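Side-chain contacts in cystathionine gamma-lyase (Saccharomyces cerevisiae, PDB 1N8P), which belongs to the Cys/Met metabolism family of pyridoxal-5'-phosphate-dependent enzymes and binds pyridoxal-5'-phosphate in a pocket: residues Thr146-Pro150 with Thr151-Thr155; Thr124-Leu127 with Leu128-Leu131; Ser263-Lys266 with Ile267-Leu271; Ala319-Phe322 with Ala323-Arg327; Ala161-Ile164 with Lys165-Ala169. One frame throughout, in Å; residues are numbered along the deposited sequence.

How the contacts relate
Contact 1 is the deepest: a loop with a cis-proline, mostly buried and near pyridoxal-5'-phosphate, where a threonine hydroxyl and backbone amides set the shape. The other four are partly buried helix ends or turns. Contacts 2 and 5 lie on neighbouring helices, 127-134 and 157-167, and meet directly through Leu-131 and Leu-163; both have polar pairs on the outside and leucines inward. Contact 2 also touches contact 1 through Asn-125 and Lys-153. Contacts 3 and 4 share helix 377-392 and the five-stranded sheet as neighbours, their centres about 18 Å apart; contact 4 alone reaches other subunits.

Contact 1 of 5, residues Thr146-Pro150 with Thr151-Thr155; sequences TPTNP and TLKVT
Thr-148 turns its hydroxyl between its own backbone N and carbonyl carbon (chi1 60°), which sets OG1 facing the backbone of Lys-153 across a hairpin-like loop. This loop links strand 139-144 to helix 157-167 in the pyridoxal-phosphate-binding part of the chain and reverses at Pro-150, whose peptide bond with Asn-149 is cis. The central bond runs from Lys-153 N to Thr-148 OG1, 2.8 Å and nearly straight at 165°. Two weak backbone bonds lie beside it: Thr-148 N gives to Lys-153 O at 3.4 Å, and Leu-152 N gives to Thr-148 O at 2.9 Å with a bent angle. Thr-148 is thus tied through its amide, carbonyl and hydroxyl, which ties the arm before the cis-proline to the arm after it.

Lys-153 crosses the threonine obliquely. Its CB lies 3.4 Å from Thr-148 OG1 and 4.1 Å from Thr-148 CG2, while bends at its third and fourth torsions fold the chain back until NZ comes to 4.2 Å from OG1. The ammonium finds its salt-bridge partner in Asp-101. On the opposite face of the loop from the Thr-148 and Lys-153 side chains, Leu-152 sets its CG near Pro-150 O and its CD2 near Thr-148 O.

Asn-149 points away from the second arm, and its OD1 accepts from Arg-369 NE; its side chain stands about 6 Å from the bound pyridoxal-5'-phosphate. On the face shared with Lys-153, Thr-148 CG2 rests 3.7 Å from Lys-153 O.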
loop_
_atom_site.group_PDB
_atom_site.type_symbol
_atom_site.label_atom_id
_atom_site.label_comp_id
_atom_site.label_asym_id
_atom_site.label_seq_id
_atom_site.Cartn_x
_atom_site.Cartn_y
_atom_site.Cartn_z
ATOM N N THR A 146 -31.719 -12.042 -2.756
ATOM C CA THR A 146 -32.750 -11.403 -1.943
ATOM C C THR A 146 -33.236 -10.089 -2.502
ATOM O O THR A 146 -34.331 -10.052 -3.064
ATOM C CB THR A 146 -32.334 -11.241 -0.464
ATOM O OG1 THR A 146 -30.929 -10.954 -0.369
ATOM C CG2 THR A 146 -32.697 -12.506 0.313
ATOM N N PRO A 147 -32.484 -8.989 -2.349
ATOM C CA PRO A 147 -33.192 -7.878 -2.998
ATOM C C PRO A 147 -32.686 -7.834 -4.444
ATOM O O PRO A 147 -31.506 -7.627 -4.708
ATOM C CB PRO A 147 -32.795 -6.663 -2.161
ATOM C CG PRO A 147 -32.347 -7.271 -0.866
ATOM C CD PRO A 147 -31.591 -8.487 -1.313
ATOM N N THR A 148 -33.577 -8.089 -5.385
ATOM C CA THR A 148 -33.190 -8.103 -6.772
ATOM C C THR A 148 -32.717 -6.748 -7.245
ATOM O O THR A 148 -33.203 -5.712 -6.822
ATOM C CB THR A 148 -34.357 -8.505 -7.636
ATOM O OG1 THR A 148 -35.422 -7.569 -7.441
ATOM C CG2 THR A 148 -34.825 -9.890 -7.279
ATOM N N ASN A 149 -31.773 -6.774 -8.161
ATOM C CA ASN A 149 -31.222 -5.561 -8.732
ATOM C C ASN A 149 -31.829 -5.380 -10.131
ATOM O O ASN A 149 -31.633 -6.228 -10.999
ATOM C CB ASN A 149 -29.705 -5.729 -8.781
ATOM C CG ASN A 149 -29.014 -4.619 -9.490
ATOM O OD1 ASN A 149 -29.175 -3.447 -9.162
ATOM N ND2 ASN A 149 -28.209 -4.985 -10.463
ATOM N N PRO A 150 -32.533 -4.248 -10.382
ATOM C CA PRO A 150 -32.854 -3.079 -9.544
ATOM C C PRO A 150 -34.318 -2.919 -9.112
ATOM O O PRO A 150 -34.676 -1.921 -8.493
ATOM C CB PRO A 150 -32.470 -1.944 -10.453
ATOM C CG PRO A 150 -33.173 -2.415 -11.750
ATOM C CD PRO A 150 -32.829 -3.931 -11.797
ATOM N N THR A 151 -35.176 -3.866 -9.468
ATOM C CA THR A 151 -36.590 -3.781 -9.102
ATOM C C THR A 151 -36.702 -3.746 -7.578
ATOM O O THR A 151 -37.583 -3.096 -7.010
ATOM C CB THR A 151 -37.378 -4.984 -9.682
ATOM O OG1 THR A 151 -37.322 -4.935 -11.109
ATOM C CG2 THR A 151 -38.841 -4.945 -9.261
ATOM N N LEU A 152 -35.789 -4.453 -6.927
ATOM C CA LEU A 152 -35.738 -4.506 -5.484
ATOM C C LEU A 152 -36.819 -5.369 -4.850
ATOM O O LEU A 152 -37.402 -4.991 -3.841
ATOM C CB LEU A 152 -35.776 -3.085 -4.926
ATOM C CG LEU A 152 -34.614 -2.205 -5.411
ATOM C CD1 LEU A 152 -34.576 -0.896 -4.653
ATOM C CD2 LEU A 152 -33.324 -2.941 -5.207
ATOM N N LYS A 153 -37.036 -6.546 -5.440
ATOM C CA LYS A 153 -38.029 -7.536 -5.002
ATOM C C LYS A 153 -37.498 -8.441 -3.887
ATOM O O LYS A 153 -36.509 -9.116 -4.060
ATOM C CB LYS A 153 -38.442 -8.398 -6.205
ATOM C CG LYS A 153 -39.470 -9.478 -5.896
ATOM C CD LYS A 153 -39.708 -10.408 -7.071
ATOM C CE LYS A 153 -40.224 -9.642 -8.282
ATOM N NZ LYS A 153 -39.192 -8.727 -8.872
ATOM N N VAL A 154 -38.165 -8.470 -2.749
ATOM C CA VAL A 154 -37.711 -9.296 -1.646
ATOM C C VAL A 154 -38.224 -10.720 -1.770
ATOM O O VAL A 154 -39.340 -10.921 -2.205
ATOM C CB VAL A 154 -38.202 -8.716 -0.326
ATOM C CG1 VAL A 154 -37.842 -9.624 0.815
ATOM C CG2 VAL A 154 -37.585 -7.350 -0.122
ATOM N N THR A 155 -37.415 -11.698 -1.379
ATOM C CA THR A 155 -37.775 -13.105 -1.434
ATOM C C THR A 155 -37.677 -13.735 -0.038
ATOM O O THR A 155 -36.778 -13.412 0.760
ATOM C CB THR A 155 -36.853 -13.920 -2.398
ATOM O OG1 THR A 155 -37.043 -13.487 -3.750
ATOM C CG2 THR A 155 -37.177 -15.396 -2.325
#

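Contact 2 of 5, residues Thr124-Leu127 with Leu128-Leu131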
loop_
_atom_site.group_PDB
_atom_site.type_symbol
_atom_site.label_atom_id
_atom_site.label_comp_id
_atom_site.label_asym_id
_atom_site.label_seq_id
_atom_site.Cartn_x
_atom_site.Cartn_y
_atom_site.Cartn_z
ATOM N N THR A 124 -35.514 -18.139 -13.442
ATOM C CA THR A 124 -36.923 -18.036 -13.125
ATOM C C THR A 124 -37.198 -16.788 -12.358
ATOM O O THR A 124 -36.446 -16.426 -11.473
ATOM C CB THR A 124 -37.379 -19.178 -12.232
ATOM O OG1 THR A 124 -37.185 -20.421 -12.915
ATOM C CG2 THR A 124 -38.846 -18.991 -11.845
ATOM N N ASN A 125 -38.289 -16.132 -12.700
ATOM C CA ASN A 125 -38.695 -14.932 -11.996
ATOM C C ASN A 125 -39.778 -15.504 -11.087
ATOM O O ASN A 125 -40.242 -16.621 -11.339
ATOM C CB ASN A 125 -39.271 -13.937 -12.993
ATOM C CG ASN A 125 -39.616 -12.627 -12.362
ATOM O OD1 ASN A 125 -40.379 -12.570 -11.396
ATOM N ND2 ASN A 125 -39.061 -11.548 -12.905
ATOM N N ASP A 126 -40.170 -14.794 -10.032
ATOM C CA ASP A 126 -41.207 -15.321 -9.140
ATOM C C ASP A 126 -40.764 -16.732 -8.736
ATOM O O ASP A 126 -41.209 -17.730 -9.303
ATOM C CB ASP A 126 -42.553 -15.369 -9.881
ATOM C CG ASP A 126 -43.749 -15.553 -8.946
ATOM O OD1 ASP A 126 -43.877 -14.794 -7.962
ATOM O OD2 ASP A 126 -44.582 -16.450 -9.210
ATOM N N LEU A 127 -39.879 -16.797 -7.748
ATOM C CA LEU A 127 -39.323 -18.058 -7.276
ATOM C C LEU A 127 -40.304 -19.045 -6.646
ATOM O O LEU A 127 -40.404 -20.188 -7.094
ATOM C CB LEU A 127 -38.190 -17.771 -6.294
ATOM C CG LEU A 127 -37.224 -18.925 -6.066
ATOM C CD1 LEU A 127 -36.663 -19.372 -7.401
ATOM C CD2 LEU A 127 -36.106 -18.490 -5.134
ATOM N N LEU A 128 -41.029 -18.609 -5.616
ATOM C CA LEU A 128 -41.981 -19.476 -4.912
ATOM C C LEU A 128 -43.109 -20.129 -5.706
ATOM O O LEU A 128 -43.829 -20.952 -5.166
ATOM C CB LEU A 128 -42.584 -18.729 -3.730
ATOM C CG LEU A 128 -41.591 -18.381 -2.616
ATOM C CD1 LEU A 128 -42.302 -17.638 -1.505
ATOM C CD2 LEU A 128 -40.969 -19.653 -2.073
ATOM N N ASN A 129 -43.268 -19.788 -6.981
ATOM C CA ASN A 129 -44.324 -20.397 -7.787
ATOM C C ASN A 129 -43.823 -21.296 -8.911
ATOM O O ASN A 129 -44.545 -22.166 -9.383
ATOM C CB ASN A 129 -45.232 -19.317 -8.367
ATOM C CG ASN A 129 -46.091 -18.666 -7.310
ATOM O OD1 ASN A 129 -46.944 -19.309 -6.702
ATOM N ND2 ASN A 129 -45.864 -17.383 -7.074
ATOM N N ASP A 130 -42.585 -21.105 -9.341
ATOM C CA ASP A 130 -42.057 -21.919 -10.421
ATOM C C ASP A 130 -40.968 -22.854 -9.952
ATOM O O ASP A 130 -40.475 -23.694 -10.721
ATOM C CB ASP A 130 -41.522 -21.021 -11.531
ATOM C CG ASP A 130 -42.585 -20.086 -12.081
ATOM O OD1 ASP A 130 -43.789 -20.289 -11.779
ATOM O OD2 ASP A 130 -42.214 -19.155 -12.825
ATOM N N LEU A 131 -40.597 -22.719 -8.685
ATOM C CA LEU A 131 -39.542 -23.556 -8.137
ATOM C C LEU A 131 -39.902 -25.038 -8.086
ATOM O O LEU A 131 -39.050 -25.879 -8.344
ATOM C CB LEU A 131 -39.130 -23.075 -6.748
ATOM C CG LEU A 131 -37.868 -23.793 -6.260
ATOM C CD1 LEU A 131 -36.734 -23.589 -7.270
ATOM C CD2 LEU A 131 -37.481 -23.272 -4.881
#
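Asp-126 and Asn-129 join side chains where the chain leaves edge strand 122-124 and enters helix 127-134, a strand-to-helix turn of the alpha/beta sheet domain. The polar link is one hydrogen bond, Asn-129 ND2 to Asp-126 OD2 at 2.7 Å. It arrives on the syn side of the carboxylate, 26° out of that plane, and the two flat groups are themselves only 26° apart. With CG swung away from the backbone N (chi1 -165°), the aspartate reaches forward over the first turn to meet the amide.

Backbone bonds begin the helix. Leu-127 O takes Leu-131 N at 3.0 Å, nearly in line with the carbonyl, and also Asp-130 N at 3.3 Å from above the carbonyl plane.

Charge adds a second polar effect: Asp-126 OD2 and Asp-130 OD1 are 4.7 Å apart, which may raise the proton affinity of one of them, an effect the Asn-129 amide would partly offset.

Apolar contact falls on the other faces. Leu-127 and Leu-131, a helical turn apart, meet through their CD1 methyls, and both also pack on helix 157-167. At the strand end, Thr-124 CG2 sits 3.4 Å from Asp-130 CB.

Contact 3 of 5, residues Ser263-Lys266 with Ile267-Leu271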
loop_
_atom_site.group_PDB
_atom_site.type_symbol
_atom_site.label_atom_id
_atom_site.label_comp_id
_atom_site.label_asym_id
_atom_site.label_seq_id
_atom_site.Cartn_x
_atom_site.Cartn_y
_atom_site.Cartn_z
ATOM N N SER A 263 -31.273 7.461 5.238
ATOM C CA SER A 263 -31.335 8.387 4.130
ATOM C C SER A 263 -32.170 7.912 2.966
ATOM O O SER A 263 -33.014 8.651 2.500
ATOM C CB SER A 263 -29.932 8.729 3.649
ATOM O OG SER A 263 -29.332 9.643 4.548
ATOM N N ALA A 264 -31.932 6.687 2.498
ATOM C CA ALA A 264 -32.669 6.112 1.359
ATOM C C ALA A 264 -34.153 5.987 1.651
ATOM O O ALA A 264 -34.979 6.138 0.766
ATOM C CB ALA A 264 -32.096 4.746 0.972
ATOM N N ASN A 265 -34.484 5.705 2.903
ATOM C CA ASN A 265 -35.866 5.604 3.303
ATOM C C ASN A 265 -36.473 6.992 3.220
ATOM O O ASN A 265 -37.519 7.158 2.614
ATOM C CB ASN A 265 -35.973 5.072 4.729
ATOM C CG ASN A 265 -37.397 5.104 5.256
ATOM O OD1 ASN A 265 -37.886 6.147 5.696
ATOM N ND2 ASN A 265 -38.073 3.963 5.200
ATOM N N LYS A 266 -35.816 7.984 3.822
ATOM C CA LYS A 266 -36.310 9.356 3.798
ATOM C C LYS A 266 -36.362 9.932 2.384
ATOM O O LYS A 266 -37.068 10.915 2.130
ATOM C CB LYS A 266 -35.460 10.265 4.690
ATOM C CG LYS A 266 -35.889 10.313 6.141
ATOM C CD LYS A 266 -35.063 11.321 6.920
ATOM C CE LYS A 266 -35.167 12.715 6.302
ATOM N NZ LYS A 266 -34.446 13.760 7.096
ATOM N N ILE A 267 -35.623 9.325 1.464
ATOM C CA ILE A 267 -35.629 9.773 0.078
ATOM C C ILE A 267 -36.736 9.049 -0.706
ATOM O O ILE A 267 -37.332 9.615 -1.624
ATOM C CB ILE A 267 -34.269 9.520 -0.591
ATOM C CG1 ILE A 267 -33.259 10.546 -0.085
ATOM C CG2 ILE A 267 -34.391 9.615 -2.092
ATOM C CD1 ILE A 267 -31.824 10.296 -0.550
ATOM N N ALA A 268 -37.002 7.794 -0.337
ATOM C CA ALA A 268 -38.048 6.996 -0.971
ATOM C C ALA A 268 -39.419 7.594 -0.612
ATOM O O ALA A 268 -40.289 7.756 -1.465
ATOM C CB ALA A 268 -37.964 5.577 -0.489
ATOM N N GLU A 269 -39.607 7.930 0.655
ATOM C CA GLU A 269 -40.861 8.513 1.059
ATOM C C GLU A 269 -41.072 9.772 0.231
ATOM O O GLU A 269 -42.177 10.050 -0.229
ATOM C CB GLU A 269 -40.857 8.811 2.569
ATOM C CG GLU A 269 -40.344 7.639 3.350
ATOM C CD GLU A 269 -40.649 7.664 4.827
ATOM O OE1 GLU A 269 -40.584 8.735 5.469
ATOM O OE2 GLU A 269 -40.925 6.568 5.350
ATOM N N PHE A 270 -40.009 10.524 0.012
ATOM C CA PHE A 270 -40.158 11.737 -0.758
ATOM C C PHE A 270 -40.622 11.439 -2.155
ATOM O O PHE A 270 -41.511 12.094 -2.675
ATOM C CB PHE A 270 -38.854 12.492 -0.862
ATOM C CG PHE A 270 -38.906 13.615 -1.841
ATOM C CD1 PHE A 270 -39.455 14.831 -1.494
ATOM C CD2 PHE A 270 -38.433 13.440 -3.127
ATOM C CE1 PHE A 270 -39.526 15.847 -2.416
ATOM C CE2 PHE A 270 -38.504 14.455 -4.050
ATOM C CZ PHE A 270 -39.047 15.654 -3.697
ATOM N N LEU A 271 -39.985 10.467 -2.789
ATOM C CA LEU A 271 -40.353 10.084 -4.147
ATOM C C LEU A 271 -41.674 9.308 -4.192
ATOM O O LEU A 271 -42.200 9.047 -5.267
ATOM C CB LEU A 271 -39.255 9.233 -4.748
ATOM C CG LEU A 271 -37.921 9.930 -4.910
ATOM C CD1 LEU A 271 -36.854 8.904 -5.176
ATOM C CD2 LEU A 271 -38.006 10.937 -6.042
#
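Ile-267 lies against the carbonyl of Ser-263 one turn earlier in helix 253-271, and can be followed outward along its longer branch. CB stands 3.4 Å from Ser-263 O. At CG1, set beside the backbone N (chi1 -75°), the chain passes the same oxygen at 3.2 Å, and the terminal CD1 is still within 3.7 Å of it, so the ethyl arm runs past the carbonyl and back along the helix toward the earlier turn. CG2, anti to the backbone N, branches off to the other side. The Ile-267 amide gives to the same Ser-263 O, a weak bond at 2.9 Å with a bent angle, so that oxygen is flanked by the amide and the arm of one residue.

On the outer side of the helix Asn-265 and Glu-269 form the corresponding i to i+4 pair. Glu-269 N bonds Asn-265 O at 3.0 Å and 170°, and Glu-269 CB and CG lie beside that carbonyl too. Farther out, the glutamate chain stays extended and brings its carboxylate to the Asn-265 amide, the two planes turned 58° apart. Ala-268 CB lies 3.5 Å from the same Asn-265 O.

The inward side meets the rest of the domain. Ile-267 packs on Leu-381 of helix 377-392 and on Ile-308 of strand 307-312, and Phe-270 packs on Leu-381 and Lys-385 of helix 377-392. Leu-271 reaches strands 278-282 and 307-312, while the Ser-263 hydroxyl bonds Thr-377 OG1; the helix thus packs against both helix 377-392 and the five-stranded sheet.

Contact 4 of 5, residues Ala319-Phe322 with Ala323-Arg327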
loop_
_atom_site.group_PDB
_atom_site.type_symbol
_atom_site.label_atom_id
_atom_site.label_comp_id
_atom_site.label_asym_id
_atom_site.label_seq_id
_atom_site.Cartn_x
_atom_site.Cartn_y
_atom_site.Cartn_z
ATOM N N ALA A 319 -34.850 10.362 -17.556
ATOM C CA ALA A 319 -33.969 9.528 -16.743
ATOM C C ALA A 319 -32.516 9.807 -17.062
ATOM O O ALA A 319 -31.727 10.132 -16.177
ATOM C CB ALA A 319 -34.270 8.056 -16.964
ATOM N N SER A 320 -32.146 9.667 -18.324
ATOM C CA SER A 320 -30.774 9.945 -18.700
ATOM C C SER A 320 -30.454 11.352 -18.183
ATOM O O SER A 320 -29.352 11.625 -17.723
ATOM C CB SER A 320 -30.635 9.889 -20.215
ATOM O OG SER A 320 -29.306 9.574 -20.584
ATOM N N LYS A 321 -31.444 12.237 -18.249
ATOM C CA LYS A 321 -31.309 13.614 -17.788
ATOM C C LYS A 321 -30.975 13.624 -16.296
ATOM O O LYS A 321 -29.933 14.137 -15.882
ATOM C CB LYS A 321 -32.621 14.353 -18.025
ATOM C CG LYS A 321 -32.626 15.799 -17.591
ATOM C CD LYS A 321 -31.884 16.654 -18.582
ATOM C CE LYS A 321 -32.211 18.110 -18.380
ATOM N NZ LYS A 321 -31.852 18.883 -19.600
ATOM N N PHE A 322 -31.885 13.069 -15.501
ATOM C CA PHE A 322 -31.731 12.958 -14.059
ATOM C C PHE A 322 -30.335 12.436 -13.758
ATOM O O PHE A 322 -29.585 13.022 -13.007
ATOM C CB PHE A 322 -32.755 11.966 -13.519
ATOM C CG PHE A 322 -32.763 11.846 -12.032
ATOM C CD1 PHE A 322 -33.485 12.731 -11.268
ATOM C CD2 PHE A 322 -32.053 10.837 -11.396
ATOM C CE1 PHE A 322 -33.503 12.618 -9.892
ATOM C CE2 PHE A 322 -32.069 10.723 -10.019
ATOM C CZ PHE A 322 -32.797 11.616 -9.269
ATOM N N ALA A 323 -29.982 11.323 -14.368
ATOM C CA ALA A 323 -28.689 10.733 -14.142
ATOM C C ALA A 323 -27.518 11.691 -14.334
ATOM O O ALA A 323 -26.383 11.346 -14.007
ATOM C CB ALA A 323 -28.528 9.520 -15.038
ATOM N N SER A 324 -27.769 12.885 -14.858
ATOM C CA SER A 324 -26.683 13.834 -15.069
ATOM C C SER A 324 -26.882 15.174 -14.370
ATOM O O SER A 324 -25.931 15.830 -13.976
ATOM C CB SER A 324 -26.491 14.072 -16.559
ATOM O OG SER A 324 -26.286 12.851 -17.248
ATOM N N SER A 325 -28.131 15.575 -14.225
ATOM C CA SER A 325 -28.455 16.832 -13.592
ATOM C C SER A 325 -28.048 16.828 -12.129
ATOM O O SER A 325 -27.927 17.881 -11.520
ATOM C CB SER A 325 -29.964 17.079 -13.722
ATOM O OG SER A 325 -30.398 16.870 -15.062
ATOM N N THR A 326 -27.830 15.639 -11.575
ATOM C CA THR A 326 -27.452 15.465 -10.162
ATOM C C THR A 326 -26.048 15.946 -9.835
ATOM O O THR A 326 -25.086 15.650 -10.544
ATOM C CB THR A 326 -27.488 14.009 -9.730
ATOM O OG1 THR A 326 -26.769 13.235 -10.695
ATOM C CG2 THR A 326 -28.917 13.509 -9.587
ATOM N N ARG A 327 -25.935 16.657 -8.722
ATOM C CA ARG A 327 -24.666 17.200 -8.300
ATOM C C ARG A 327 -23.959 16.285 -7.317
ATOM O O ARG A 327 -22.768 15.976 -7.475
ATOM C CB ARG A 327 -24.886 18.559 -7.658
ATOM C CG ARG A 327 -23.632 19.169 -7.107
ATOM C CD ARG A 327 -23.903 20.534 -6.565
ATOM N NE ARG A 327 -24.712 20.514 -5.356
ATOM C CZ ARG A 327 -24.194 20.424 -4.139
ATOM N NH1 ARG A 327 -22.888 20.338 -4.007
ATOM N NH2 ARG A 327 -24.962 20.473 -3.062
#
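Lys-321 and Ser-325 belong to the closing turn of helix 316-325, where Ala-323 N still bonds Ala-319 O in a straight helical bond (2.8 Å) and the chain leaves helical angles at Thr-326. Lys-321 O is the hub of this turn, for it accepts twice from Ser-325. The amide comes almost in line with the carbonyl at 2.8 Å, whereas the hydroxyl OG, at 2.9 Å, stands 69° above the carbonyl plane and gives its proton there. With OG beside its own backbone N (chi1 -48°), the serine folds its hydroxyl back over the preceding turn, and the aliphatic chain of Lys-321 lies alongside it, CG 3.5 Å from Ser-325 OG.

Phe-322 fills the inner side. Thr-326 CG2 lies over one face of its ring, 4.2 Å above the plane and toward the rim, and Thr-326 N makes a weak bond to Phe-322 O. Beyond this turn the ring packs on helix 377-392 and meets Phe-310 edge-to-face. Ser-320 and Ala-323 touch Pro-40 of a second subunit, and Arg-327 forms a salt bridge with Asp-6 of a third.

The arrangement is that of a helix C-terminus in which a serine hydroxyl returns to the carbonyl four residues back, alongside the backbone bond from the same residue, here at a helix end that packs on its own sheet and helix 377-392 and also touches neighbouring subunits.

Contact 5 of 5, residues Ala161-Ile164 with Lys165-Ala169; sequences ADLI and KKHAA
Leu-163 and His-167 cross at an angle on the last turn of helix 157-167, with CD1 of the leucine near the imidazole: Leu-163 CD1 lies 3.6 Å from His-167 CE1. The leucine carbonyl, by contrast, meets the ring at its edge. His-167 ND1 gives to Leu-163 O at 3.2 Å and 158°; the oxygen lies only 3° out of the ring plane, and the donor falls in the carbonyl plane on a lone pair. The backbone amide of His-167 gives to the same oxygen at 3.1 Å, tilted from that plane. Holding CG beside its backbone N (chi1 -57°), the histidine turns its ring back toward this carbonyl, so two N-H groups of one residue share a single acceptor.

Asp-162 and Lys-165 are arranged otherwise: they lie side by side and point the same way along the outside of the helix. Bends at the third and fourth torsions curl the lysine chain round to the carboxylate, in a salt bridge from Lys-165 NZ to Asp-162 OD1 whose exact length is doubtful, because the ammonium sits too near its neighbours in the model. In the backbone, Lys-166 N bonds Asp-162 O at 3.0 Å.

Inward, Ile-164 and Leu-163 pack on Leu-131 of helix 127-134, and Ile-164 also reaches strand 174-178, as part of a beta-alpha-beta unit. For the chemistry, the bond to Leu-163 O implies a hydrogen on His-167 ND1 and limits the ring's rotation, while the lysine, if it lies near the carboxylate as modelled, may favour the charged form of Asp-162.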
loop_
_atom_site.group_PDB
_atom_site.type_symbol
_atom_site.label_atom_id
_atom_site.label_comp_id
_atom_site.label_asym_id
_atom_site.label_seq_id
_atom_site.Cartn_x
_atom_site.Cartn_y
_atom_site.Cartn_z
ATOM N N ALA A 161 -36.389 -22.265 1.323
ATOM C CA ALA A 161 -35.614 -23.364 1.910
ATOM C C ALA A 161 -36.548 -24.558 2.110
ATOM O O ALA A 161 -36.204 -25.702 1.805
ATOM C CB ALA A 161 -35.032 -22.952 3.239
ATOM N N ASP A 162 -37.739 -24.262 2.630
ATOM C CA ASP A 162 -38.770 -25.248 2.885
ATOM C C ASP A 162 -39.189 -25.908 1.594
ATOM O O ASP A 162 -39.136 -27.121 1.477
ATOM C CB ASP A 162 -39.989 -24.576 3.511
ATOM C CG ASP A 162 -39.799 -24.265 4.969
ATOM O OD1 ASP A 162 -38.731 -24.662 5.512
ATOM O OD2 ASP A 162 -40.723 -23.637 5.555
ATOM N N LEU A 163 -39.620 -25.095 0.635
ATOM C CA LEU A 163 -40.059 -25.577 -0.672
ATOM C C LEU A 163 -39.056 -26.562 -1.261
ATOM O O LEU A 163 -39.423 -27.433 -2.033
ATOM C CB LEU A 163 -40.224 -24.399 -1.626
ATOM C CG LEU A 163 -41.131 -24.540 -2.842
ATOM C CD1 LEU A 163 -42.565 -24.723 -2.380
ATOM C CD2 LEU A 163 -41.030 -23.291 -3.702
ATOM N N ILE A 164 -37.787 -26.420 -0.891
ATOM C CA ILE A 164 -36.737 -27.296 -1.402
ATOM C C ILE A 164 -36.770 -28.639 -0.687
ATOM O O ILE A 164 -36.585 -29.682 -1.319
ATOM C CB ILE A 164 -35.326 -26.627 -1.266
ATOM C CG1 ILE A 164 -35.195 -25.486 -2.274
ATOM C CG2 ILE A 164 -34.231 -27.618 -1.534
ATOM C CD1 ILE A 164 -33.833 -24.848 -2.309
ATOM N N LYS A 165 -37.006 -28.611 0.624
ATOM C CA LYS A 165 -37.108 -29.830 1.434
ATOM C C LYS A 165 -38.343 -30.648 1.021
ATOM O O LYS A 165 -38.417 -31.859 1.244
ATOM C CB LYS A 165 -37.238 -29.484 2.920
ATOM C CG LYS A 165 -36.005 -28.880 3.529
ATOM C CD LYS A 165 -36.217 -28.569 5.014
ATOM C CE LYS A 165 -37.276 -27.476 5.258
ATOM N NZ LYS A 165 -36.868 -26.098 4.828
ATOM N N LYS A 166 -39.321 -29.977 0.428
ATOM C CA LYS A 166 -40.525 -30.641 -0.013
ATOM C C LYS A 166 -40.378 -31.253 -1.390
ATOM O O LYS A 166 -40.492 -32.466 -1.545
ATOM C CB LYS A 166 -41.665 -29.658 -0.025
ATOM C CG LYS A 166 -42.917 -30.213 -0.629
ATOM C CD LYS A 166 -44.057 -29.284 -0.347
ATOM C CE LYS A 166 -45.299 -29.688 -1.064
ATOM N NZ LYS A 166 -46.279 -28.590 -0.895
ATOM N N HIS A 167 -40.123 -30.416 -2.394
ATOM C CA HIS A 167 -39.964 -30.894 -3.774
ATOM C C HIS A 167 -38.579 -31.456 -4.120
ATOM O O HIS A 167 -38.271 -31.660 -5.297
ATOM C CB HIS A 167 -40.306 -29.791 -4.793
ATOM C CG HIS A 167 -41.686 -29.234 -4.648
ATOM N ND1 HIS A 167 -42.015 -28.301 -3.688
ATOM C CD2 HIS A 167 -42.824 -29.482 -5.336
ATOM C CE1 HIS A 167 -43.297 -27.998 -3.794
ATOM N NE2 HIS A 167 -43.811 -28.701 -4.785
ATOM N N ALA A 168 -37.741 -31.718 -3.125
ATOM C CA ALA A 168 -36.431 -32.256 -3.444
ATOM C C ALA A 168 -35.610 -32.741 -2.251
ATOM O O ALA A 168 -34.398 -32.542 -2.196
ATOM C CB ALA A 168 -35.639 -31.227 -4.250
ATOM N N ALA A 169 -36.269 -33.392 -1.299
ATOM C CA ALA A 169 -35.583 -33.926 -0.128
ATOM C C ALA A 169 -34.690 -35.074 -0.557
ATOM O O ALA A 169 -35.049 -35.838 -1.444
ATOM C CB ALA A 169 -36.587 -34.424 0.883
#